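Local coordinates for methionine import ATP-binding protein metN 2 (Enterococcus faecalis, PDB 2QSW) that forms the C-terminal NIL domain, an ACT-like and probably regulatory module, of the ATP-binding subunit of an ABC importer, at residues A[24-29]-A[69-74]. Numbering follows the deposited sequence. Where two conformers were deposited one is given.
Sequences KIVRLL and LYIQLL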
# COMPACT_ATOMS: atom_id res chain seq x y z
N LYS A 24 6.93 0.21 -9.02
CA LYS A 24 5.80 -0.38 -8.31
C LYS A 24 4.57 -0.24 -9.16
O LYS A 24 4.44 0.79 -9.88
CB LYS A 24 5.54 0.36 -6.98
CG LYS A 24 6.66 0.25 -5.97
CD LYS A 24 6.81 -1.20 -5.57
CE LYS A 24 7.31 -1.42 -4.18
NZ LYS A 24 7.17 -2.88 -3.85
N ILE A 25 3.69 -1.22 -9.11
CA ILE A 25 2.41 -1.15 -9.80
C ILE A 25 1.31 -0.91 -8.76
O ILE A 25 1.22 -1.64 -7.78
CB ILE A 25 2.12 -2.37 -10.64
CG1 ILE A 25 3.27 -2.56 -11.66
CG2 ILE A 25 0.78 -2.18 -11.31
CD1 ILE A 25 3.18 -3.85 -12.40
N VAL A 26 0.51 0.11 -8.99
CA VAL A 26 -0.50 0.54 -8.04
C VAL A 26 -1.85 0.61 -8.72
O VAL A 26 -1.94 0.93 -9.92
CB VAL A 26 -0.17 1.90 -7.36
CG1 VAL A 26 0.99 1.78 -6.36
CG2 VAL A 26 0.14 2.99 -8.38
N ARG A 27 -2.89 0.34 -7.95
CA ARG A 27 -4.27 0.52 -8.38
C ARG A 27 -4.80 1.77 -7.72
O ARG A 27 -4.72 1.90 -6.51
CB ARG A 27 -5.11 -0.69 -8.02
CG ARG A 27 -6.58 -0.59 -8.42
CD ARG A 27 -7.39 -1.72 -7.82
NE ARG A 27 -7.48 -1.49 -6.38
CZ ARG A 27 -7.46 -2.42 -5.41
NH1 ARG A 27 -7.40 -3.72 -5.66
NH2 ARG A 27 -7.55 -2.01 -4.15
N LEU A 28 -5.33 2.70 -8.53
CA LEU A 28 -5.90 3.97 -8.11
C LEU A 28 -7.41 3.83 -8.31
O LEU A 28 -7.85 3.42 -9.38
CB LEU A 28 -5.41 5.13 -9.01
CG LEU A 28 -4.01 5.74 -8.76
CD1 LEU A 28 -2.86 4.73 -8.97
CD2 LEU A 28 -3.82 6.95 -9.69
N LEU A 29 -8.18 4.24 -7.29
CA LEU A 29 -9.66 4.28 -7.37
C LEU A 29 -10.16 5.71 -7.33
O LEU A 29 -9.64 6.54 -6.54
CB LEU A 29 -10.28 3.52 -6.18
CG LEU A 29 -9.91 2.06 -6.07
CD1 LEU A 29 -10.62 1.37 -4.84
CD2 LEU A 29 -10.13 1.31 -7.40
N LEU A 69 -7.64 2.75 -12.24
CA LEU A 69 -6.48 2.85 -13.11
C LEU A 69 -5.36 2.06 -12.47
O LEU A 69 -5.08 2.27 -11.30
CB LEU A 69 -6.10 4.31 -13.23
CG LEU A 69 -5.18 4.76 -14.35
CD1 LEU A 69 -5.77 4.49 -15.75
CD2 LEU A 69 -4.88 6.25 -14.11
N TYR A 70 -4.74 1.16 -13.22
CA TYR A 70 -3.53 0.47 -12.77
C TYR A 70 -2.33 1.11 -13.51
O TYR A 70 -2.31 1.21 -14.74
CB TYR A 70 -3.59 -1.00 -13.12
CG TYR A 70 -4.62 -1.78 -12.38
CD1 TYR A 70 -4.27 -2.56 -11.29
CD2 TYR A 70 -5.96 -1.77 -12.77
CE1 TYR A 70 -5.22 -3.30 -10.60
CE2 TYR A 70 -6.92 -2.51 -12.11
CZ TYR A 70 -6.53 -3.28 -11.02
OH TYR A 70 -7.46 -4.02 -10.36
N ILE A 71 -1.40 1.63 -12.74
CA ILE A 71 -0.26 2.31 -13.27
C ILE A 71 1.04 1.79 -12.71
O ILE A 71 1.10 1.32 -11.56
CB ILE A 71 -0.34 3.83 -13.01
CG1 ILE A 71 -0.24 4.23 -11.55
CG2 ILE A 71 -1.55 4.46 -13.66
CD1 ILE A 71 -0.12 5.77 -11.39
N GLN A 72 2.06 1.81 -13.53
CA GLN A 72 3.42 1.58 -13.08
C GLN A 72 4.07 2.92 -12.74
O GLN A 72 4.10 3.83 -13.57
CB GLN A 72 4.26 0.84 -14.12
CG GLN A 72 5.68 0.59 -13.69
CD GLN A 72 6.53 0.06 -14.83
OE1 GLN A 72 6.42 0.56 -15.97
NE2 GLN A 72 7.40 -0.93 -14.55
N LEU A 73 4.55 3.06 -11.50
CA LEU A 73 5.35 4.19 -11.09
C LEU A 73 6.82 3.82 -11.13
O LEU A 73 7.20 2.81 -10.55
CB LEU A 73 5.01 4.63 -9.66
CG LEU A 73 3.59 5.13 -9.45
CD1 LEU A 73 3.28 5.37 -7.97
CD2 LEU A 73 3.40 6.42 -10.22
N LEU A 74 7.64 4.65 -11.78
CA LEU A 74 9.09 4.52 -11.77
C LEU A 74 9.73 5.72 -11.11
O LEU A 74 9.26 6.85 -11.23
CB LEU A 74 9.64 4.39 -13.18
CG LEU A 74 9.14 3.19 -13.96
CD1 LEU A 74 9.65 3.33 -15.38
CD2 LEU A 74 9.62 1.85 -13.41
O HOH W 1 -7.03 -5.46 -8.22
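Lys24 and Leu73, Val26 and Ile71, and Leu28 and Leu69 are the hydrogen-bonded pairs of two antiparallel strands, each exchanging two backbone bonds. The straightest of the six bonds, Leu28 N to Leu69 O at 2.8 Å, has 171° at the hydrogen. In the non-hydrogen-bonded pairs between them CA hydrogens face carbonyls across the gap, as where Ile25 CA lies 3.3 Å from Ile71 O.

On the face carrying Arg27 and Tyr70, the two side chains run alongside each other in the same direction. With CG anti to the backbone N (chi1 179°), Arg27 sets CG over one face of the phenol, 3.9 Å from the Tyr70 ring centroid in a CH-pi contact and shifted toward the rim; CD lies against the hydroxyl oxygen. The chain bends at chi3, and the guanidinium plane stands nearly perpendicular to the ring (84°). A water joins the two tips, 3.1 Å from Arg27 NH1, whose proton it accepts, and 2.6 Å from Tyr70 OH. Arg27 NH2 hydrogen-bonds Glu100 and the Asn99 carbonyl of the second subunit, and the side chain lies about 4 Å from a bound zinc ion.

The other face is mostly aliphatic, though the end of Lys24 leads away to a salt bridge with Glu85 of the second subunit. Val26 CG2 presses on Ile71 CG1 at 3.4 Å, tighter than usual for two carbons; both occupy the position between backbone N and carbonyl carbon. Ile71 CG1 also meets Leu28 CD1, at 3.7 Å, the two side chains crossing at about a right angle.

Helix 77-89 covers this face, with Ile84 against Val26 and Leu73 and Leu87 against Leu28. The two strands are the central pair of the antiparallel sheet, flanked by strand 93-96 beside 24-29 and strand 50-61 beside 69-74, in the ferredoxin-like manner of ACT-type domains.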